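Local coordinates for leucine-rich repeat protein (Bacteroides thetaiotaomicron, PDB 4ECN) that is of unknown function but, as an extracellular leucine-rich repeat protein, probably binds other proteins, at residues A[11-16]-A[109-114]; A[163-168]-A[215-220]; A[555-560]-A[580-585]; A[683-688]-A[702-707]. All coordinates share one frame; numbering follows the deposited sequence.

How the interactions relate
Interactions 1 and 2 belong to two successive DUF4458 domains of the transthyretin clan, their nearest atoms about 17 Å apart. Interactions 3 and 4 lie in the leucine-rich repeat region, with centres about 27 Å apart. Interaction 1 is buried and apolar: side chains meet between strands that are not hydrogen-bonded to each other. Interaction 2 is the end of an antiparallel strand pair, held by backbone bonds and partly open to solvent. Interactions 3 and 4 are both buried and repeat one chemistry, an asparagine amide bonded to the backbone of the preceding turn, but they differ in surroundings: aromatic and lysine contacts flank interaction 3, whereas aliphatic groups and a phenylalanine flank interaction 4.

Interaction 1. Residues A[11-16]-A[109-114]; sequences GYVQFK and NELTVV
Gly11 meets Val113 and Val114 where strand 10-18 passes strand 110-113 inside a transthyretin-like beta domain of the DUF4458 family. The axes of 11-16 and 110-113 approach to 7.4 Å, their directions 143° apart, and each strand finds its backbone partners elsewhere: 10-18 pairs with 73-81 and 118-124, and 110-113 with 83-93. Apart from a backbone contact at Gly11, the contact is made by side chains. At Gly11 the bare CA lies 3.2 Å from Val114 O in a CA-H...O contact, and Val113 CG1 comes up to the same CA at 3.6 Å. Tyr12 points away from the other strand; its ring has a cation-pi partner in Lys77. Val13 points back at the opposing strand and uses both branches. The Val13 and Val113 side chains cross at about a right angle, their CG2 atoms 3.6 Å apart; Val13 and Leu111 reach toward each other tip to tip, CG2 to CD1 4.1 Å. Val13 CG1 approaches Leu111 CD2, also at 4.1 Å, and within its own strand lies over one face of the Phe15 ring, toward its rim. At Phe15, CG stands beside the backbone N (chi1 -60°), and the far end of the ring comes nearer the other strand, where Phe15 CE1 lies 3.7 Å from Leu111 CD2.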
loop_
_atom_site.group_PDB
_atom_site.type_symbol
_atom_site.label_atom_id
_atom_site.label_comp_id
_atom_site.label_asym_id
_atom_site.label_seq_id
_atom_site.Cartn_x
_atom_site.Cartn_y
_atom_site.Cartn_z
ATOM N N GLY A 11 -25.952 -49.410 -12.361
ATOM C CA GLY A 11 -24.914 -49.790 -11.412
ATOM C C GLY A 11 -25.494 -50.100 -10.046
ATOM O O GLY A 11 -26.710 -50.275 -9.924
ATOM N N TYR A 12 -24.640 -50.221 -9.010
ATOM C CA TYR A 12 -25.115 -50.581 -7.672
ATOM C C TYR A 12 -24.406 -49.794 -6.586
ATOM O O TYR A 12 -23.268 -49.364 -6.759
ATOM C CB TYR A 12 -24.950 -52.087 -7.404
ATOM C CG TYR A 12 -25.795 -52.941 -8.322
ATOM C CD1 TYR A 12 -27.095 -53.294 -7.977
ATOM C CD2 TYR A 12 -25.307 -53.370 -9.557
ATOM C CE1 TYR A 12 -27.888 -54.055 -8.836
ATOM C CE2 TYR A 12 -26.104 -54.096 -10.438
ATOM C CZ TYR A 12 -27.391 -54.444 -10.069
ATOM O OH TYR A 12 -28.170 -55.182 -10.922
ATOM N N VAL A 13 -25.124 -49.576 -5.475
ATOM C CA VAL A 13 -24.657 -48.863 -4.284
ATOM C C VAL A 13 -25.044 -49.667 -3.060
ATOM O O VAL A 13 -26.085 -50.332 -3.043
ATOM C CB VAL A 13 -25.183 -47.401 -4.175
ATOM C CG1 VAL A 13 -24.516 -46.647 -3.032
ATOM C CG2 VAL A 13 -24.968 -46.646 -5.466
ATOM N N GLN A 14 -24.182 -49.611 -2.050
ATOM C CA GLN A 14 -24.410 -50.181 -0.743
ATOM C C GLN A 14 -23.844 -49.211 0.240
ATOM O O GLN A 14 -22.949 -48.443 -0.116
ATOM C CB GLN A 14 -23.854 -51.601 -0.583
ATOM C CG GLN A 14 -22.341 -51.765 -0.681
ATOM C CD GLN A 14 -21.948 -53.218 -0.516
ATOM O OE1 GLN A 14 -22.703 -54.149 -0.853
ATOM N NE2 GLN A 14 -20.741 -53.441 -0.014
ATOM N N PHE A 15 -24.400 -49.180 1.449
ATOM C CA PHE A 15 -23.946 -48.234 2.461
ATOM C C PHE A 15 -23.346 -48.974 3.648
ATOM O O PHE A 15 -23.790 -50.068 4.007
ATOM C CB PHE A 15 -25.093 -47.310 2.907
ATOM C CG PHE A 15 -25.668 -46.503 1.764
ATOM C CD1 PHE A 15 -25.086 -45.304 1.377
ATOM C CD2 PHE A 15 -26.771 -46.960 1.054
ATOM C CE1 PHE A 15 -25.600 -44.578 0.300
ATOM C CE2 PHE A 15 -27.279 -46.236 -0.021
ATOM C CZ PHE A 15 -26.694 -45.050 -0.390
ATOM N N LYS A 16 -22.295 -48.380 4.212
ATOM C CA LYS A 16 -21.557 -48.877 5.366
ATOM C C LYS A 16 -21.618 -47.788 6.453
ATOM O O LYS A 16 -21.158 -46.671 6.196
ATOM C CB LYS A 16 -20.113 -49.217 4.932
ATOM C CG LYS A 16 -19.566 -50.537 5.453
ATOM C CD LYS A 16 -18.093 -50.670 5.069
ATOM C CE LYS A 16 -17.466 -52.008 5.382
ATOM N NZ LYS A 16 -16.035 -52.045 4.973
ATOM N N ASN A 109 -21.690 -35.427 0.672
ATOM C CA ASN A 109 -23.066 -35.560 0.201
ATOM C C ASN A 109 -23.175 -36.256 -1.170
ATOM O O ASN A 109 -24.195 -36.894 -1.412
ATOM C CB ASN A 109 -23.759 -34.183 0.134
ATOM C CG ASN A 109 -23.008 -33.058 -0.557
ATOM O OD1 ASN A 109 -21.854 -33.193 -1.008
ATOM N ND2 ASN A 109 -23.652 -31.898 -0.617
ATOM N N GLU A 110 -22.144 -36.186 -2.029
ATOM C CA GLU A 110 -22.213 -36.780 -3.367
ATOM C C GLU A 110 -21.655 -38.221 -3.447
ATOM O O GLU A 110 -20.732 -38.600 -2.719
ATOM C CB GLU A 110 -21.471 -35.908 -4.393
ATOM C CG GLU A 110 -22.280 -34.698 -4.847
ATOM C CD GLU A 110 -21.640 -33.805 -5.896
ATOM O OE1 GLU A 110 -20.702 -33.054 -5.542
ATOM O OE2 GLU A 110 -22.130 -33.797 -7.049
ATOM N N LEU A 111 -22.264 -39.013 -4.359
ATOM C CA LEU A 111 -21.898 -40.381 -4.727
ATOM C C LEU A 111 -22.220 -40.586 -6.223
ATOM O O LEU A 111 -23.263 -40.133 -6.699
ATOM C CB LEU A 111 -22.561 -41.472 -3.829
ATOM C CG LEU A 111 -24.086 -41.718 -3.803
ATOM C CD1 LEU A 111 -24.544 -42.573 -4.982
ATOM C CD2 LEU A 111 -24.455 -42.533 -2.587
ATOM N N THR A 112 -21.329 -41.260 -6.957
ATOM C CA THR A 112 -21.538 -41.480 -8.388
ATOM C C THR A 112 -21.653 -42.976 -8.665
ATOM O O THR A 112 -20.733 -43.728 -8.358
ATOM C CB THR A 112 -20.402 -40.828 -9.202
ATOM O OG1 THR A 112 -20.183 -39.485 -8.736
ATOM C CG2 THR A 112 -20.678 -40.824 -10.688
ATOM N N VAL A 113 -22.805 -43.396 -9.226
ATOM C CA VAL A 113 -23.104 -44.769 -9.639
ATOM C C VAL A 113 -22.410 -44.992 -10.975
ATOM O O VAL A 113 -22.383 -44.073 -11.796
ATOM C CB VAL A 113 -24.629 -45.034 -9.705
ATOM C CG1 VAL A 113 -24.929 -46.494 -10.011
ATOM C CG2 VAL A 113 -25.316 -44.626 -8.413
ATOM N N VAL A 114 -21.799 -46.172 -11.179
ATOM C CA VAL A 114 -21.064 -46.482 -12.417
ATOM C C VAL A 114 -21.728 -47.672 -13.121
ATOM O O VAL A 114 -22.168 -48.617 -12.460
ATOM C CB VAL A 114 -19.565 -46.753 -12.136
ATOM C CG1 VAL A 114 -18.823 -47.187 -13.398
ATOM C CG2 VAL A 114 -18.896 -45.530 -11.510
#

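Interaction 2. Residues A[163-168]-A[215-220]; sequences MNSFNR and TYQVVA
Met163 pairs with Gln217, and Asn164 with Tyr216, at the end of an antiparallel ladder in the second DUF4458 domain, just before strand 157-164 gives way to a turn. The tight part is this ladder. Met163 and Gln217 form the hydrogen-bonded pair, Met163 N reaching Gln217 O at 2.9 Å and Gln217 N reaching Met163 O at 3.2 Å. On their face of the sheet, Met163 CB packs on Val219 CG1 at 3.6 Å; Val219 and Ala220 make a classic beta bulge opposite Thr161. Across the non-hydrogen-bonded pair, the amide of Asn164 is turned 58° from the Tyr216 ring, whose OH bonds to Pro212 O. Beyond the strand end, Ser165 N still donates to Thr215 O at 2.8 Å, after which the chain leaves. Asn164 opens an Asx turn: OD1 accepts from Phe166 N in the carbonyl plane and from Asn167 N above it. An alanine here would probably leave both N-H groups without that acceptor and the turn less fixed. The loose side is Phe166 to Arg168, all exposed. Near it a water joins two side chains: it lies 2.8 Å from Ser165 OG and donates to Gln217 OE1, while Gln217 NE2 bonds to Gly241 O.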
loop_
_atom_site.group_PDB
_atom_site.type_symbol
_atom_site.label_atom_id
_atom_site.label_comp_id
_atom_site.label_asym_id
_atom_site.label_seq_id
_atom_site.Cartn_x
_atom_site.Cartn_y
_atom_site.Cartn_z
HETATM N N MSE A 163 -31.695 -19.147 11.395
HETATM C CA MSE A 163 -30.662 -18.835 12.383
HETATM C C MSE A 163 -31.030 -19.469 13.691
HETATM O O MSE A 163 -32.166 -19.328 14.132
HETATM C CB MSE A 163 -30.473 -17.322 12.545
HETATM C CG MSE A 163 -29.213 -16.936 13.309
HETATM SE SE MSE A 163 -29.178 -15.041 13.811
HETATM C CE MSE A 163 -30.562 -15.062 15.253
ATOM N N ASN A 164 -30.084 -20.187 14.303
ATOM C CA ASN A 164 -30.286 -20.815 15.601
ATOM C C ASN A 164 -30.377 -19.676 16.631
ATOM O O ASN A 164 -29.448 -18.887 16.789
ATOM C CB ASN A 164 -29.169 -21.850 15.905
ATOM C CG ASN A 164 -29.327 -22.602 17.222
ATOM O OD1 ASN A 164 -29.491 -22.017 18.311
ATOM N ND2 ASN A 164 -29.203 -23.922 17.170
ATOM N N SER A 165 -31.525 -19.568 17.277
ATOM C CA SER A 165 -31.849 -18.520 18.239
ATOM C C SER A 165 -30.914 -18.513 19.483
ATOM O O SER A 165 -30.854 -17.474 20.158
ATOM C CB SER A 165 -33.299 -18.653 18.683
ATOM O OG SER A 165 -34.144 -18.284 17.604
ATOM N N PHE A 166 -30.136 -19.603 19.739
ATOM C CA PHE A 166 -29.224 -19.629 20.883
ATOM C C PHE A 166 -27.758 -19.407 20.460
ATOM O O PHE A 166 -27.124 -18.484 20.965
ATOM C CB PHE A 166 -29.341 -20.941 21.680
ATOM C CG PHE A 166 -28.434 -20.995 22.894
ATOM C CD1 PHE A 166 -28.689 -20.209 24.011
ATOM C CD2 PHE A 166 -27.317 -21.822 22.913
ATOM C CE1 PHE A 166 -27.846 -20.256 25.127
ATOM C CE2 PHE A 166 -26.469 -21.852 24.027
ATOM C CZ PHE A 166 -26.745 -21.076 25.127
ATOM N N ASN A 167 -27.202 -20.257 19.596
ATOM C CA ASN A 167 -25.793 -20.106 19.254
ATOM C C ASN A 167 -25.586 -19.147 18.044
ATOM O O ASN A 167 -24.440 -18.907 17.670
ATOM C CB ASN A 167 -25.157 -21.479 18.987
ATOM C CG ASN A 167 -25.650 -22.216 17.778
ATOM O OD1 ASN A 167 -26.324 -21.665 16.913
ATOM N ND2 ASN A 167 -25.220 -23.458 17.632
ATOM N N ARG A 168 -26.673 -18.602 17.448
ATOM C CA ARG A 168 -26.652 -17.636 16.323
ATOM C C ARG A 168 -26.072 -18.230 14.997
ATOM O O ARG A 168 -25.839 -17.466 14.057
ATOM C CB ARG A 168 -25.843 -16.348 16.683
ATOM C CG ARG A 168 -26.284 -15.578 17.938
ATOM C CD ARG A 168 -27.716 -15.109 17.859
ATOM N NE ARG A 168 -28.109 -14.391 19.067
ATOM C CZ ARG A 168 -29.365 -14.117 19.401
ATOM N NH1 ARG A 168 -30.372 -14.526 18.631
ATOM N NH2 ARG A 168 -29.630 -13.457 20.524
ATOM N N THR A 215 -33.818 -24.155 18.565
ATOM C CA THR A 215 -34.851 -23.183 18.220
ATOM C C THR A 215 -34.275 -22.266 17.153
ATOM O O THR A 215 -33.117 -21.845 17.228
ATOM C CB THR A 215 -35.345 -22.447 19.473
ATOM O OG1 THR A 215 -35.887 -23.418 20.377
ATOM C CG2 THR A 215 -36.410 -21.386 19.165
ATOM N N TYR A 216 -35.090 -22.006 16.136
ATOM C CA TYR A 216 -34.715 -21.201 14.991
ATOM C C TYR A 216 -35.731 -20.153 14.645
ATOM O O TYR A 216 -36.868 -20.215 15.093
ATOM C CB TYR A 216 -34.565 -22.114 13.754
ATOM C CG TYR A 216 -33.495 -23.163 13.859
ATOM C CD1 TYR A 216 -33.711 -24.338 14.578
ATOM C CD2 TYR A 216 -32.299 -23.031 13.166
ATOM C CE1 TYR A 216 -32.724 -25.318 14.674
ATOM C CE2 TYR A 216 -31.307 -24.006 13.248
ATOM C CZ TYR A 216 -31.527 -25.148 14.000
ATOM O OH TYR A 216 -30.555 -26.101 14.080
ATOM N N GLN A 217 -35.330 -19.263 13.738
ATOM C CA GLN A 217 -36.133 -18.269 13.051
ATOM C C GLN A 217 -35.635 -18.133 11.624
ATOM O O GLN A 217 -34.413 -18.143 11.411
ATOM C CB GLN A 217 -36.108 -16.914 13.752
ATOM C CG GLN A 217 -36.946 -16.796 15.003
ATOM C CD GLN A 217 -36.847 -15.384 15.502
ATOM O OE1 GLN A 217 -35.839 -14.988 16.119
ATOM N NE2 GLN A 217 -37.847 -14.569 15.156
ATOM N N VAL A 218 -36.557 -17.988 10.647
ATOM C CA VAL A 218 -36.155 -17.714 9.274
ATOM C C VAL A 218 -35.715 -16.239 9.281
ATOM O O VAL A 218 -36.449 -15.389 9.789
ATOM C CB VAL A 218 -37.232 -18.063 8.218
ATOM C CG1 VAL A 218 -36.816 -17.585 6.827
ATOM C CG2 VAL A 218 -37.479 -19.569 8.185
ATOM N N VAL A 219 -34.483 -15.958 8.823
ATOM C CA VAL A 219 -33.914 -14.614 8.874
ATOM C C VAL A 219 -33.735 -14.007 7.440
ATOM O O VAL A 219 -33.435 -12.811 7.311
ATOM C CB VAL A 219 -32.576 -14.593 9.673
ATOM C CG1 VAL A 219 -32.827 -14.912 11.142
ATOM C CG2 VAL A 219 -31.513 -15.519 9.077
ATOM N N ALA A 220 -33.962 -14.802 6.385
ATOM C CA ALA A 220 -33.868 -14.315 5.001
ATOM C C ALA A 220 -34.394 -15.334 3.991
ATOM O O ALA A 220 -34.351 -16.541 4.243
ATOM C CB ALA A 220 -32.420 -13.967 4.654
HETATM O O HOH W 1 -33.272 -16.067 16.067
#

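Interaction 3. Residues A[555-560]-A[580-585]; sequences MGYNNL and CVHNKV
The backbones of 555-560 and 580-585 follow one another as adjacent turns of a leucine-rich repeat, with Tyr557 CA 4.5 Å from His582 CA and Tyr557 N donating to Val581 O at 2.8 Å. Both segments follow parallel neighbouring strands, and their asparagines Asn558 and Asn583 form part of the asparagine ladder of this fold. Asn583 is the rung between the turns. Its ND2 donates to Met555 O at 3.2 Å, nearly straight at 168° and in the plane of its own amide, and also to Val581 O within its own turn. Tyr557 N and Asn583 ND2 reach Val581 O from opposite faces of the carbonyl plane. The other end of the amide, OD1, takes Leu560 N on a lone pair at 3.1 Å. A leucine in its place would probably leave Met555 O and Leu560 N without these mates and loosen the join between the turns. The preceding rung, Asn558, bonds through OD1 to Asn525 N.

On one flank Tyr557 and His582 run side by side with planes at 9° and ring centroids 4.5 Å apart, slid so far that they barely overlap. His582 ND1 still lies over the tyrosine face, and His582 CB makes a CH-pi contact with it. Next along, His582 stacks on Tyr604. On another flank Lys584, bent at chi2 (85°), runs beside Asn559, and its NZ donates to Asn559 OD1 at 3.2 Å, while Asn559 ND2 bonds to Ile528 O. Deeper in, the selenium of Met555, a selenomethionine, lies 3.7 Å from Cys580 SG.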
loop_
_atom_site.group_PDB
_atom_site.type_symbol
_atom_site.label_atom_id
_atom_site.label_comp_id
_atom_site.label_asym_id
_atom_site.label_seq_id
_atom_site.Cartn_x
_atom_site.Cartn_y
_atom_site.Cartn_z
HETATM N N MSE A 555 5.103 9.542 -12.108
HETATM C CA MSE A 555 5.415 8.629 -13.212
HETATM C C MSE A 555 6.869 8.096 -13.083
HETATM O O MSE A 555 7.543 7.839 -14.078
HETATM C CB MSE A 555 5.177 9.280 -14.576
HETATM C CG MSE A 555 5.840 10.631 -14.732
HETATM SE SE MSE A 555 6.174 10.977 -16.591
HETATM C CE MSE A 555 7.678 9.754 -16.864
ATOM N N GLY A 556 7.296 7.861 -11.853
ATOM C CA GLY A 556 8.618 7.321 -11.574
ATOM C C GLY A 556 8.751 5.853 -11.912
ATOM O O GLY A 556 7.749 5.178 -12.118
ATOM N N TYR A 557 9.996 5.351 -11.980
ATOM C CA TYR A 557 10.356 3.953 -12.249
ATOM C C TYR A 557 9.755 3.457 -13.546
ATOM O O TYR A 557 9.288 2.325 -13.617
ATOM C CB TYR A 557 9.923 3.047 -11.100
ATOM C CG TYR A 557 10.593 3.382 -9.789
ATOM C CD1 TYR A 557 11.799 2.788 -9.432
ATOM C CD2 TYR A 557 10.017 4.287 -8.899
ATOM C CE1 TYR A 557 12.421 3.090 -8.225
ATOM C CE2 TYR A 557 10.636 4.603 -7.693
ATOM C CZ TYR A 557 11.837 3.998 -7.360
ATOM O OH TYR A 557 12.442 4.253 -6.160
ATOM N N ASN A 558 9.803 4.313 -14.582
ATOM C CA ASN A 558 9.295 4.044 -15.912
ATOM C C ASN A 558 10.424 4.134 -16.928
ATOM O O ASN A 558 11.581 4.000 -16.537
ATOM C CB ASN A 558 8.166 4.984 -16.239
ATOM C CG ASN A 558 6.867 4.530 -15.673
ATOM O OD1 ASN A 558 6.516 3.356 -15.761
ATOM N ND2 ASN A 558 6.101 5.461 -15.130
ATOM N N ASN A 559 10.102 4.266 -18.229
ATOM C CA ASN A 559 11.091 4.178 -19.296
ATOM C C ASN A 559 11.226 5.440 -20.142
ATOM O O ASN A 559 11.887 5.377 -21.198
ATOM C CB ASN A 559 10.709 3.018 -20.239
ATOM C CG ASN A 559 10.812 1.645 -19.626
ATOM O OD1 ASN A 559 11.656 1.375 -18.751
ATOM N ND2 ASN A 559 9.972 0.736 -20.096
ATOM N N LEU A 560 10.670 6.580 -19.690
ATOM C CA LEU A 560 10.753 7.812 -20.473
ATOM C C LEU A 560 12.218 8.213 -20.791
ATOM O O LEU A 560 13.057 8.237 -19.895
ATOM C CB LEU A 560 10.062 8.967 -19.742
ATOM C CG LEU A 560 9.679 10.113 -20.652
ATOM C CD1 LEU A 560 8.524 9.726 -21.543
ATOM C CD2 LEU A 560 9.401 11.362 -19.869
ATOM N N CYS A 580 9.596 12.010 -11.778
ATOM C CA CYS A 580 10.186 11.328 -12.925
ATOM C C CYS A 580 11.414 10.580 -12.510
ATOM O O CYS A 580 12.329 10.393 -13.315
ATOM C CB CYS A 580 10.510 12.313 -14.032
ATOM S SG CYS A 580 9.096 12.727 -15.053
ATOM N N VAL A 581 11.453 10.136 -11.268
ATOM C CA VAL A 581 12.612 9.412 -10.790
ATOM C C VAL A 581 12.693 8.071 -11.510
ATOM O O VAL A 581 11.676 7.537 -11.954
ATOM C CB VAL A 581 12.618 9.247 -9.259
ATOM C CG1 VAL A 581 12.370 10.583 -8.587
ATOM C CG2 VAL A 581 11.600 8.215 -8.796
ATOM N N HIS A 582 13.918 7.565 -11.658
ATOM C CA HIS A 582 14.253 6.268 -12.226
ATOM C C HIS A 582 13.573 6.032 -13.580
ATOM O O HIS A 582 12.944 4.990 -13.833
ATOM C CB HIS A 582 13.922 5.140 -11.251
ATOM C CG HIS A 582 14.774 5.206 -10.028
ATOM N ND1 HIS A 582 14.365 5.894 -8.904
ATOM C CD2 HIS A 582 16.017 4.718 -9.815
ATOM C CE1 HIS A 582 15.350 5.777 -8.028
ATOM N NE2 HIS A 582 16.371 5.089 -8.535
ATOM N N ASN A 583 13.763 6.996 -14.469
ATOM C CA ASN A 583 13.392 6.853 -15.858
ATOM C C ASN A 583 14.712 6.768 -16.570
ATOM O O ASN A 583 15.695 6.341 -15.947
ATOM C CB ASN A 583 12.464 7.963 -16.334
ATOM C CG ASN A 583 11.011 7.760 -15.946
ATOM O OD1 ASN A 583 10.168 7.467 -16.787
ATOM N ND2 ASN A 583 10.674 7.908 -14.673
ATOM N N LYS A 584 14.778 7.163 -17.835
ATOM C CA LYS A 584 16.030 7.170 -18.603
ATOM C C LYS A 584 16.094 8.516 -19.342
ATOM O O LYS A 584 16.630 8.608 -20.458
ATOM C CB LYS A 584 16.117 5.936 -19.561
ATOM C CG LYS A 584 16.402 4.563 -18.893
ATOM C CD LYS A 584 15.158 3.838 -18.360
ATOM C CE LYS A 584 15.455 2.550 -17.615
ATOM N NZ LYS A 584 14.227 1.965 -16.992
ATOM N N VAL A 585 15.532 9.573 -18.679
ATOM C CA VAL A 585 15.344 10.906 -19.250
ATOM C C VAL A 585 16.703 11.513 -19.619
ATOM O O VAL A 585 17.540 11.749 -18.749
ATOM C CB VAL A 585 14.519 11.860 -18.348
ATOM C CG1 VAL A 585 14.392 13.243 -18.976
ATOM C CG2 VAL A 585 13.130 11.293 -18.089
#

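Interaction 4. Residues A[683-688]-A[702-707]; sequences NEIQKF and IILSNN
Asn707 reaches across to Ile685 and, followed outward from CB, touches the opposing turn at each atom. CB lies 3.6 Å from Ile685 O. With chi1 at -83°, CG stands beside its own backbone N and anti to the carbonyl carbon; it comes 3.8 Å from Ile685 CB. Here the amide divides its work. OD1 accepts from Ile685 N at 3.1 Å with an angle of 158° at the hydrogen, the donor being tilted from the carbonyl plane. ND2, 4.1 Å from Ile685 CD1, turns back to its own segment for a bond: it donates to Leu704 O at 3.1 Å, almost straight (171°) and in the amide plane, although it approaches from above the carbonyl plane of Leu704. ND2 also bonds to Leu680 O in the turn before.

This is a rung of the asparagine ladder of a leucine-rich repeat. Asn683 is the preceding rung, with OD1 on Ile656 N and ND2 on both Phe651 O and Leu680 O, and Asn738 takes the next place by donating to Leu704 O. Ile685 N and Leu680 O, both of the turn preceding Asn707, thus each gain a partner in its amide.

The backbone adds one bond, Asn683 N to Asn706 O at 3.3 Å. Next to the asparagine rung the two methyls of Leu704 part. CD2 meets Ile685 CD1 at 3.9 Å, the side chains crossing at about a right angle. CD1 lies obliquely against the Phe688 ring, 3.5 Å from Phe688 CE2.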
loop_
_atom_site.group_PDB
_atom_site.type_symbol
_atom_site.label_atom_id
_atom_site.label_comp_id
_atom_site.label_asym_id
_atom_site.label_seq_id
_atom_site.Cartn_x
_atom_site.Cartn_y
_atom_site.Cartn_z
ATOM N N ASN A 683 30.312 15.584 -7.225
ATOM C CA ASN A 683 30.292 16.399 -8.436
ATOM C C ASN A 683 31.724 16.560 -8.898
ATOM O O ASN A 683 32.540 15.694 -8.602
ATOM C CB ASN A 683 29.567 17.732 -8.209
ATOM C CG ASN A 683 28.082 17.606 -8.435
ATOM O OD1 ASN A 683 27.658 17.314 -9.531
ATOM N ND2 ASN A 683 27.254 17.814 -7.427
ATOM N N GLU A 684 32.028 17.587 -9.669
ATOM C CA GLU A 684 33.376 17.783 -10.183
ATOM C C GLU A 684 33.791 19.234 -9.975
ATOM O O GLU A 684 34.537 19.804 -10.777
ATOM C CB GLU A 684 33.448 17.378 -11.658
ATOM C CG GLU A 684 33.150 15.907 -11.913
ATOM C CD GLU A 684 33.162 15.500 -13.368
ATOM O OE1 GLU A 684 34.148 15.813 -14.073
ATOM O OE2 GLU A 684 32.200 14.825 -13.793
ATOM N N ILE A 685 33.307 19.817 -8.860
ATOM C CA ILE A 685 33.525 21.195 -8.448
ATOM C C ILE A 685 34.969 21.370 -8.045
ATOM O O ILE A 685 35.464 20.697 -7.127
ATOM C CB ILE A 685 32.548 21.559 -7.306
ATOM C CG1 ILE A 685 31.078 21.539 -7.827
ATOM C CG2 ILE A 685 32.914 22.905 -6.678
ATOM C CD1 ILE A 685 30.048 21.397 -6.770
ATOM N N GLN A 686 35.648 22.273 -8.757
ATOM C CA GLN A 686 37.047 22.610 -8.509
ATOM C C GLN A 686 37.166 23.984 -7.878
ATOM O O GLN A 686 38.119 24.226 -7.151
ATOM C CB GLN A 686 37.835 22.549 -9.811
ATOM C CG GLN A 686 38.760 21.362 -9.858
ATOM C CD GLN A 686 39.313 21.125 -11.235
ATOM O OE1 GLN A 686 38.642 20.566 -12.112
ATOM N NE2 GLN A 686 40.579 21.454 -11.421
ATOM N N LYS A 687 36.193 24.872 -8.162
ATOM C CA LYS A 687 36.082 26.237 -7.668
ATOM C C LYS A 687 34.872 26.323 -6.745
ATOM O O LYS A 687 33.757 25.973 -7.135
ATOM C CB LYS A 687 35.982 27.247 -8.847
ATOM C CG LYS A 687 36.412 28.703 -8.508
ATOM C CD LYS A 687 35.285 29.617 -7.934
ATOM C CE LYS A 687 35.748 30.799 -7.082
ATOM N NZ LYS A 687 36.217 30.386 -5.717
ATOM N N PHE A 688 35.098 26.768 -5.508
ATOM C CA PHE A 688 34.063 26.920 -4.486
ATOM C C PHE A 688 32.900 27.814 -5.040
ATOM O O PHE A 688 33.179 28.832 -5.683
ATOM C CB PHE A 688 34.683 27.498 -3.219
ATOM C CG PHE A 688 33.683 27.686 -2.118
ATOM C CD1 PHE A 688 32.968 28.873 -2.002
ATOM C CD2 PHE A 688 33.436 26.669 -1.200
ATOM C CE1 PHE A 688 32.028 29.037 -0.995
ATOM C CE2 PHE A 688 32.527 26.855 -0.161
ATOM C CZ PHE A 688 31.815 28.030 -0.078
ATOM N N ILE A 702 25.758 23.805 3.683
ATOM C CA ILE A 702 26.295 23.641 2.324
ATOM C C ILE A 702 27.002 22.300 2.304
ATOM O O ILE A 702 27.917 22.094 3.095
ATOM C CB ILE A 702 27.194 24.830 1.829
ATOM C CG1 ILE A 702 27.506 24.741 0.334
ATOM C CG2 ILE A 702 28.482 25.040 2.653
ATOM C CD1 ILE A 702 26.453 25.131 -0.522
ATOM N N ILE A 703 26.546 21.361 1.448
ATOM C CA ILE A 703 27.161 20.030 1.419
ATOM C C ILE A 703 27.966 19.947 0.115
ATOM O O ILE A 703 27.394 19.855 -0.967
ATOM C CB ILE A 703 26.133 18.864 1.610
ATOM C CG1 ILE A 703 25.159 19.155 2.773
ATOM C CG2 ILE A 703 26.852 17.539 1.843
ATOM C CD1 ILE A 703 24.055 18.182 2.943
ATOM N N LEU A 704 29.303 20.063 0.242
ATOM C CA LEU A 704 30.248 20.039 -0.882
ATOM C C LEU A 704 31.249 18.884 -0.787
ATOM O O LEU A 704 32.343 18.994 -1.354
ATOM C CB LEU A 704 31.021 21.358 -0.950
ATOM C CG LEU A 704 30.251 22.565 -1.476
ATOM C CD1 LEU A 704 30.912 23.871 -1.032
ATOM C CD2 LEU A 704 30.030 22.488 -2.984
ATOM N N SER A 705 30.862 17.758 -0.127
ATOM C CA SER A 705 31.746 16.615 0.027
ATOM C C SER A 705 31.884 15.892 -1.299
ATOM O O SER A 705 31.014 16.011 -2.142
ATOM C CB SER A 705 31.261 15.669 1.129
ATOM O OG SER A 705 30.111 14.909 0.803
ATOM N N ASN A 706 32.996 15.178 -1.503
ATOM C CA ASN A 706 33.306 14.379 -2.692
ATOM C C ASN A 706 33.309 15.267 -3.927
ATOM O O ASN A 706 32.452 15.156 -4.804
ATOM C CB ASN A 706 32.365 13.197 -2.853
ATOM C CG ASN A 706 32.458 12.240 -1.699
ATOM O OD1 ASN A 706 31.764 12.394 -0.674
ATOM N ND2 ASN A 706 33.284 11.214 -1.850
ATOM N N ASN A 707 34.291 16.179 -3.956
ATOM C CA ASN A 707 34.535 17.120 -5.037
ATOM C C ASN A 707 36.039 17.246 -5.235
ATOM O O ASN A 707 36.802 16.487 -4.612
ATOM C CB ASN A 707 33.852 18.450 -4.800
ATOM C CG ASN A 707 32.405 18.387 -5.235
ATOM O OD1 ASN A 707 32.104 18.286 -6.426
ATOM N ND2 ASN A 707 31.478 18.416 -4.289
#